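Local structure of quinonprotein alcohol dehydrogenase-like protein (Bacteroides thetaiotaomicron VPI-5482, 4R5O) at residues A[67-78]-A[90-100]; A[313-321]-A[342-350]. The protein is of unknown function but binds calcium and joins an immunoglobulin-like beta-sandwich domain to a seven-bladed beta-propeller. All coordinates share one frame; numbering follows the deposited sequence. Where two conformers were deposited one is given.

From the N terminus the chain first builds the immunoglobulin-like domain, where contact 1 closes a short loop: strand 74-83 turns back into strand 86-97, and the connection that leads into this hairpin from strand 65-68 packs against it. Past residue 100 the chain enters the beta-propeller. Contact 2 closes a second, separate loop there, bringing the segment that leaves strand 309-314 onto the turn between strands 339-343 and 349-353, and so ties two consecutive propeller sheets together. The two loops follow one another in series without nesting or crossing. The centres of contact 1 and contact 2 lie about 45 Å apart, on opposite sides of the chain's centre.

Contact 1. Residues A[67-78]-A[90-100]; sequences YKIDNPCRADLS and MSTSFSSNHNF
Strands 74-78 and 90-97 run antiparallel at 159°, with Ala75–Phe94 and Leu77–Thr92 as hydrogen-bonded pairs and Arg74–Ser95, Asp76–Ser93 and Ser78–Ser91 as non-hydrogen-bonded ones. Phe94 dominates the side-chain packing. With chi1 at 66°, its CG stands between the backbone N and the carbonyl carbon, which swings the ring across to the neighbouring strand and over Ala75. The methyl CB of Ala75 makes a CH-pi contact with one face, 3.9 Å from the Phe94 ring centroid, while Leu77 CB lies near the plane at the rim. The far edge of Phe94 points into the face of Tyr67 in a T-shaped pair, the ring centroids 5.0 Å apart and the planes at 64°. Ile69 CD1 closes in obliquely at 3.6 Å from Phe94 CE2, and Leu36 of strand 35-38 also touches this ring, placing it between the sheets of the sandwich. Just ahead of strand 74-78, Ser96 OG takes the N-H of Cys73 at 2.8 Å, and Cys73 O accepts from Ser96 N at 3.1 Å. The same hydroxyl is hydrogen-bonded to His98 ND1 at 2.7 Å. Pro72 CB sits squarely over the imidazole face of His98, 3.6 Å from its centroid, and also meets Phe100 CZ. At the other end Ser78 OG and Ser91 OG share a hydrogen bond. The chemistry is thus divided: an apolar cluster round Phe94 joins the hairpin to strand 65-68, while Ser96 OG, bonded to both Cys73 N and His98 ND1, probably helps to hold the imidazole beneath Pro72 where the chain leaves for the propeller.

Contact 2. Residues A[313-321]-A[342-350]; sequences FANFQPAKG and LVSTDGAIY
Phe316 and Tyr350 stack face to face, their ring centroids 4.0 Å apart and their planes only 7° from parallel. The side chains enter the stack from opposite ends, which puts Phe316 CE2 over Tyr350 CG at 3.7 Å while the phenol oxygen extends back toward Phe316 CB. With chi1 at 66°, Phe316 turns its CG to lie between its own N and C, and the ring reaches the tyrosine from there. Further contacts frame the stack: Leu342 CD1 meets the Phe316 rim near the ring plane, 3.5 Å from Phe316 CZ, and Ser344 CB approaches Phe316 CD1 obliquely. Replacing Tyr350 by alanine would remove the stacked ring and would probably leave that face of Phe316 without its partner, the ring then held mainly by Leu342 and Ser344. Beyond the rings, Ala319 CB packs on Val343 CG1 at 3.7 Å. Backbone hydrogen bonds hold the segments in register. Ala319 N donates to Val343 O at 2.9 Å and Thr345 N to Gln317 O at 2.8 Å, forming a single bridge of Pro318 with Ser344. The second bond reaches the type I turn from Ser344 to Gly347, which links strands 339-343 and 349-353. The strand-turn-strand unit is a beta hairpin of one sheet, met by the chain leaving strand 309-314, at one edge of the preceding sheet: packing between successive blades, as expected in a seven-bladed beta-propeller.

Contact 1. Residues A[67-78]-A[90-100]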
# COMPACT_ATOMS: atom_id res chain seq x y z
N TYR A 67 -8.56 15.14 22.79
CA TYR A 67 -8.20 14.11 21.81
C TYR A 67 -6.83 14.42 21.22
O TYR A 67 -6.71 15.43 20.52
CB TYR A 67 -9.28 14.06 20.71
CG TYR A 67 -9.23 12.88 19.78
CD1 TYR A 67 -8.41 12.88 18.66
CD2 TYR A 67 -10.10 11.81 19.94
CE1 TYR A 67 -8.37 11.80 17.79
CE2 TYR A 67 -10.11 10.74 19.04
CZ TYR A 67 -9.24 10.73 17.97
OH TYR A 67 -9.25 9.66 17.10
N LYS A 68 -5.80 13.59 21.51
CA LYS A 68 -4.46 13.83 20.98
C LYS A 68 -4.39 13.42 19.51
O LYS A 68 -4.80 12.30 19.15
CB LYS A 68 -3.37 13.10 21.80
N ILE A 69 -3.91 14.32 18.65
CA ILE A 69 -3.74 14.07 17.22
C ILE A 69 -2.33 13.48 17.07
O ILE A 69 -1.35 14.18 16.75
CB ILE A 69 -4.01 15.37 16.40
CG1 ILE A 69 -5.37 15.98 16.76
CG2 ILE A 69 -3.87 15.14 14.90
CD1 ILE A 69 -6.60 15.04 16.56
N ASP A 70 -2.22 12.20 17.43
CA ASP A 70 -0.94 11.49 17.45
C ASP A 70 -0.80 10.60 16.20
O ASP A 70 0.21 9.91 16.04
CB ASP A 70 -0.80 10.68 18.75
CG ASP A 70 -1.92 9.70 19.09
OD1 ASP A 70 -2.86 9.54 18.24
OD2 ASP A 70 -1.88 9.12 20.20
N ASN A 71 -1.77 10.69 15.27
CA ASN A 71 -1.75 9.93 14.03
C ASN A 71 -2.44 10.69 12.88
O ASN A 71 -3.41 11.39 13.16
CB ASN A 71 -2.46 8.58 14.25
CG ASN A 71 -1.77 7.41 13.59
OD1 ASN A 71 -0.61 7.11 13.89
ND2 ASN A 71 -2.49 6.64 12.76
N PRO A 72 -2.02 10.57 11.60
CA PRO A 72 -2.81 11.19 10.52
C PRO A 72 -4.26 10.75 10.62
O PRO A 72 -4.50 9.55 10.73
CB PRO A 72 -2.13 10.68 9.24
CG PRO A 72 -0.77 10.33 9.65
CD PRO A 72 -0.91 9.77 11.03
N CYS A 73 -5.21 11.70 10.69
CA CYS A 73 -6.63 11.38 10.86
C CYS A 73 -7.51 12.45 10.26
O CYS A 73 -7.06 13.52 9.91
CB CYS A 73 -6.96 11.19 12.34
SG CYS A 73 -6.80 12.70 13.36
N ARG A 74 -8.80 12.12 10.16
CA ARG A 74 -9.94 12.93 9.75
C ARG A 74 -11.12 12.31 10.47
O ARG A 74 -11.19 11.08 10.53
CB ARG A 74 -10.12 13.06 8.22
CG ARG A 74 -10.43 11.81 7.51
CD ARG A 74 -11.02 12.02 6.15
NE ARG A 74 -11.32 10.71 5.56
CZ ARG A 74 -11.94 10.51 4.41
NH1 ARG A 74 -12.37 11.53 3.69
NH2 ARG A 74 -12.14 9.27 3.97
N ALA A 75 -11.95 13.13 11.12
CA ALA A 75 -13.09 12.65 11.90
C ALA A 75 -14.20 13.68 12.00
O ALA A 75 -13.94 14.88 11.92
CB ALA A 75 -12.63 12.27 13.31
N ASP A 76 -15.44 13.19 12.13
CA ASP A 76 -16.64 13.97 12.38
C ASP A 76 -16.84 13.98 13.87
O ASP A 76 -16.61 12.95 14.52
CB ASP A 76 -17.86 13.41 11.62
CG ASP A 76 -17.87 13.66 10.12
OD1 ASP A 76 -17.82 14.85 9.72
OD2 ASP A 76 -18.09 12.69 9.36
N LEU A 77 -17.21 15.12 14.44
CA LEU A 77 -17.39 15.19 15.88
C LEU A 77 -18.73 15.82 16.23
O LEU A 77 -19.07 16.91 15.74
CB LEU A 77 -16.25 15.99 16.51
CG LEU A 77 -16.27 16.25 18.02
CD1 LEU A 77 -16.13 14.97 18.84
CD2 LEU A 77 -15.19 17.16 18.37
N SER A 78 -19.49 15.12 17.09
CA SER A 78 -20.76 15.59 17.62
C SER A 78 -20.68 15.69 19.12
O SER A 78 -19.99 14.91 19.79
CB SER A 78 -21.92 14.69 17.22
OG SER A 78 -22.12 14.71 15.82
N MSE A 90 -24.48 19.68 18.69
CA MSE A 90 -23.59 20.47 17.84
C MSE A 90 -22.65 19.58 17.11
O MSE A 90 -22.21 18.59 17.69
CB MSE A 90 -22.80 21.48 18.65
CG MSE A 90 -23.64 22.52 19.29
SE MSE A 90 -22.74 23.12 20.85
CE MSE A 90 -22.70 21.33 21.84
N SER A 91 -22.30 19.92 15.88
CA SER A 91 -21.38 19.10 15.10
C SER A 91 -20.29 19.94 14.43
O SER A 91 -20.49 21.12 14.10
CB SER A 91 -22.13 18.30 14.04
OG SER A 91 -23.05 17.42 14.68
N THR A 92 -19.13 19.32 14.29
CA THR A 92 -17.97 19.88 13.60
C THR A 92 -17.16 18.69 13.08
O THR A 92 -17.63 17.55 13.14
CB THR A 92 -17.15 20.88 14.49
OG1 THR A 92 -16.21 21.55 13.65
CG2 THR A 92 -16.43 20.19 15.68
N SER A 93 -15.97 18.96 12.56
CA SER A 93 -15.06 17.93 12.09
C SER A 93 -13.64 18.37 12.38
O SER A 93 -13.40 19.55 12.64
CB SER A 93 -15.28 17.63 10.61
OG SER A 93 -15.12 18.79 9.83
N PHE A 94 -12.72 17.41 12.46
CA PHE A 94 -11.32 17.71 12.71
C PHE A 94 -10.46 16.78 11.87
O PHE A 94 -10.91 15.72 11.42
CB PHE A 94 -10.95 17.62 14.19
CG PHE A 94 -11.02 16.27 14.86
CD1 PHE A 94 -12.18 15.85 15.48
CD2 PHE A 94 -9.89 15.47 14.95
CE1 PHE A 94 -12.21 14.64 16.17
CE2 PHE A 94 -9.94 14.26 15.62
CZ PHE A 94 -11.10 13.86 16.24
N SER A 95 -9.23 17.23 11.59
CA SER A 95 -8.25 16.52 10.80
C SER A 95 -6.87 16.98 11.17
O SER A 95 -6.71 18.05 11.74
CB SER A 95 -8.50 16.72 9.30
OG SER A 95 -8.40 18.09 8.94
N SER A 96 -5.87 16.17 10.85
CA SER A 96 -4.45 16.45 11.07
C SER A 96 -3.85 17.14 9.86
O SER A 96 -4.24 16.84 8.73
CB SER A 96 -3.69 15.15 11.37
OG SER A 96 -3.90 14.19 10.34
N ASN A 97 -2.90 18.04 10.08
CA ASN A 97 -2.17 18.71 9.00
C ASN A 97 -0.92 17.89 8.75
O ASN A 97 0.15 18.17 9.31
CB ASN A 97 -1.88 20.20 9.35
CG ASN A 97 -1.12 20.94 8.27
OD1 ASN A 97 -1.27 20.69 7.07
ND2 ASN A 97 -0.31 21.90 8.66
N HIS A 98 -1.06 16.83 7.98
CA HIS A 98 0.06 15.94 7.68
C HIS A 98 0.39 15.99 6.17
O HIS A 98 -0.44 16.43 5.36
CB HIS A 98 -0.24 14.49 8.15
CG HIS A 98 -1.41 13.87 7.46
ND1 HIS A 98 -2.70 14.05 7.93
CD2 HIS A 98 -1.45 13.11 6.35
CE1 HIS A 98 -3.47 13.38 7.09
NE2 HIS A 98 -2.76 12.80 6.12
N ASN A 99 1.61 15.56 5.82
CA ASN A 99 2.10 15.54 4.45
C ASN A 99 2.70 14.16 4.18
O ASN A 99 3.76 13.81 4.72
CB ASN A 99 3.11 16.68 4.25
CG ASN A 99 3.62 16.89 2.83
OD1 ASN A 99 3.29 16.18 1.88
ND2 ASN A 99 4.43 17.90 2.67
N PHE A 100 1.98 13.36 3.38
CA PHE A 100 2.39 11.98 3.09
C PHE A 100 3.50 11.93 2.01
O PHE A 100 3.91 10.84 1.62
CB PHE A 100 1.21 11.11 2.68
CG PHE A 100 0.32 10.64 3.82
CD1 PHE A 100 0.88 10.21 5.03
CD2 PHE A 100 -1.04 10.44 3.62
CE1 PHE A 100 0.08 9.66 6.04
CE2 PHE A 100 -1.84 9.88 4.63
CZ PHE A 100 -1.28 9.49 5.83

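Contact 2. Residues A[313-321]-A[342-350]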
# COMPACT_ATOMS: atom_id res chain seq x y z
N PHE A 313 24.84 -13.17 -17.67
CA PHE A 313 24.90 -14.15 -16.59
C PHE A 313 25.39 -13.51 -15.28
O PHE A 313 26.37 -12.75 -15.27
CB PHE A 313 25.80 -15.34 -16.96
CG PHE A 313 26.02 -16.37 -15.87
CD1 PHE A 313 25.03 -17.30 -15.57
CD2 PHE A 313 27.22 -16.42 -15.16
CE1 PHE A 313 25.21 -18.22 -14.53
CE2 PHE A 313 27.41 -17.35 -14.14
CZ PHE A 313 26.41 -18.25 -13.83
N ALA A 314 24.68 -13.83 -14.18
CA ALA A 314 24.95 -13.40 -12.80
C ALA A 314 25.21 -14.63 -11.96
O ALA A 314 24.29 -15.43 -11.75
CB ALA A 314 23.78 -12.61 -12.27
N ASN A 315 26.49 -14.80 -11.51
CA ASN A 315 26.97 -15.96 -10.75
C ASN A 315 26.45 -15.94 -9.29
O ASN A 315 27.25 -16.00 -8.34
CB ASN A 315 28.51 -15.99 -10.78
CG ASN A 315 29.18 -14.71 -10.32
OD1 ASN A 315 28.72 -13.58 -10.61
ND2 ASN A 315 30.32 -14.86 -9.63
N PHE A 316 25.12 -15.88 -9.12
CA PHE A 316 24.45 -15.89 -7.81
C PHE A 316 23.02 -16.31 -8.07
O PHE A 316 22.48 -16.02 -9.14
CB PHE A 316 24.54 -14.56 -7.01
CG PHE A 316 23.82 -13.39 -7.62
CD1 PHE A 316 22.45 -13.20 -7.42
CD2 PHE A 316 24.52 -12.44 -8.36
CE1 PHE A 316 21.78 -12.10 -7.97
CE2 PHE A 316 23.85 -11.34 -8.91
CZ PHE A 316 22.49 -11.18 -8.71
N GLN A 317 22.43 -16.99 -7.10
CA GLN A 317 21.06 -17.47 -7.18
C GLN A 317 20.13 -16.36 -6.70
O GLN A 317 20.45 -15.72 -5.69
CB GLN A 317 20.95 -18.75 -6.33
CG GLN A 317 19.87 -19.72 -6.79
CD GLN A 317 20.08 -20.40 -8.13
OE1 GLN A 317 21.19 -20.48 -8.67
NE2 GLN A 317 18.99 -20.89 -8.69
N PRO A 318 18.99 -16.07 -7.37
CA PRO A 318 18.11 -14.99 -6.88
C PRO A 318 17.32 -15.40 -5.66
O PRO A 318 17.00 -16.57 -5.50
CB PRO A 318 17.16 -14.72 -8.05
CG PRO A 318 17.52 -15.68 -9.13
CD PRO A 318 18.43 -16.71 -8.58
N ALA A 319 17.00 -14.42 -4.79
CA ALA A 319 16.17 -14.61 -3.60
C ALA A 319 14.80 -15.09 -4.01
O ALA A 319 14.29 -14.70 -5.06
CB ALA A 319 16.09 -13.33 -2.79
N LYS A 320 14.23 -15.97 -3.22
CA LYS A 320 12.98 -16.66 -3.49
C LYS A 320 12.26 -16.99 -2.17
O LYS A 320 12.90 -17.12 -1.13
CB LYS A 320 13.34 -17.96 -4.28
CG LYS A 320 12.29 -19.05 -4.38
CD LYS A 320 12.79 -20.31 -5.08
CE LYS A 320 11.80 -21.48 -5.06
NZ LYS A 320 10.46 -21.19 -5.62
N GLY A 321 10.94 -17.12 -2.25
CA GLY A 321 10.06 -17.61 -1.19
C GLY A 321 9.67 -19.04 -1.56
O GLY A 321 9.66 -19.38 -2.75
N LEU A 342 19.11 -5.93 -7.14
CA LEU A 342 18.52 -7.27 -7.07
C LEU A 342 19.12 -8.01 -5.87
O LEU A 342 20.21 -7.67 -5.42
CB LEU A 342 18.65 -8.08 -8.38
CG LEU A 342 20.01 -8.47 -8.99
CD1 LEU A 342 19.80 -9.39 -10.15
CD2 LEU A 342 20.80 -7.27 -9.50
N VAL A 343 18.34 -8.95 -5.29
CA VAL A 343 18.66 -9.70 -4.07
C VAL A 343 19.07 -11.14 -4.36
O VAL A 343 18.35 -11.86 -5.04
CB VAL A 343 17.46 -9.73 -3.10
CG1 VAL A 343 17.88 -10.25 -1.72
CG2 VAL A 343 16.82 -8.36 -2.96
N SER A 344 20.20 -11.56 -3.79
CA SER A 344 20.67 -12.93 -3.90
C SER A 344 19.98 -13.76 -2.83
O SER A 344 19.45 -13.22 -1.84
CB SER A 344 22.19 -13.01 -3.80
OG SER A 344 22.65 -12.55 -2.54
N THR A 345 20.00 -15.10 -3.01
CA THR A 345 19.36 -16.07 -2.13
C THR A 345 19.94 -16.03 -0.66
O THR A 345 19.26 -16.53 0.24
CB THR A 345 19.50 -17.49 -2.73
OG1 THR A 345 18.52 -18.35 -2.16
CG2 THR A 345 20.91 -18.07 -2.64
N ASP A 346 21.14 -15.40 -0.42
CA ASP A 346 21.79 -15.25 0.90
C ASP A 346 21.36 -13.94 1.63
O ASP A 346 21.63 -13.78 2.83
CB ASP A 346 23.34 -15.29 0.78
CG ASP A 346 23.99 -14.71 -0.47
OD1 ASP A 346 23.61 -15.15 -1.60
OD2 ASP A 346 25.01 -13.99 -0.33
N GLY A 347 20.67 -13.05 0.93
CA GLY A 347 20.21 -11.80 1.51
C GLY A 347 21.12 -10.63 1.22
O GLY A 347 21.08 -9.62 1.93
N ALA A 348 21.96 -10.76 0.18
CA ALA A 348 22.86 -9.71 -0.31
C ALA A 348 22.17 -8.93 -1.43
O ALA A 348 21.29 -9.46 -2.10
CB ALA A 348 24.19 -10.30 -0.79
N ILE A 349 22.55 -7.66 -1.61
CA ILE A 349 21.98 -6.82 -2.64
C ILE A 349 23.09 -6.53 -3.59
O ILE A 349 24.21 -6.22 -3.18
CB ILE A 349 21.30 -5.55 -2.04
CG1 ILE A 349 20.03 -5.98 -1.25
CG2 ILE A 349 20.91 -4.51 -3.12
CD1 ILE A 349 19.66 -5.09 -0.21
N TYR A 350 22.79 -6.71 -4.87
CA TYR A 350 23.65 -6.42 -5.99
C TYR A 350 23.11 -5.20 -6.71
O TYR A 350 21.90 -5.06 -6.87
CB TYR A 350 23.75 -7.63 -6.92
CG TYR A 350 24.57 -8.76 -6.34
CD1 TYR A 350 24.01 -9.68 -5.46
CD2 TYR A 350 25.90 -8.92 -6.70
CE1 TYR A 350 24.76 -10.71 -4.92
CE2 TYR A 350 26.67 -9.97 -6.17
CZ TYR A 350 26.09 -10.86 -5.28
OH TYR A 350 26.82 -11.91 -4.76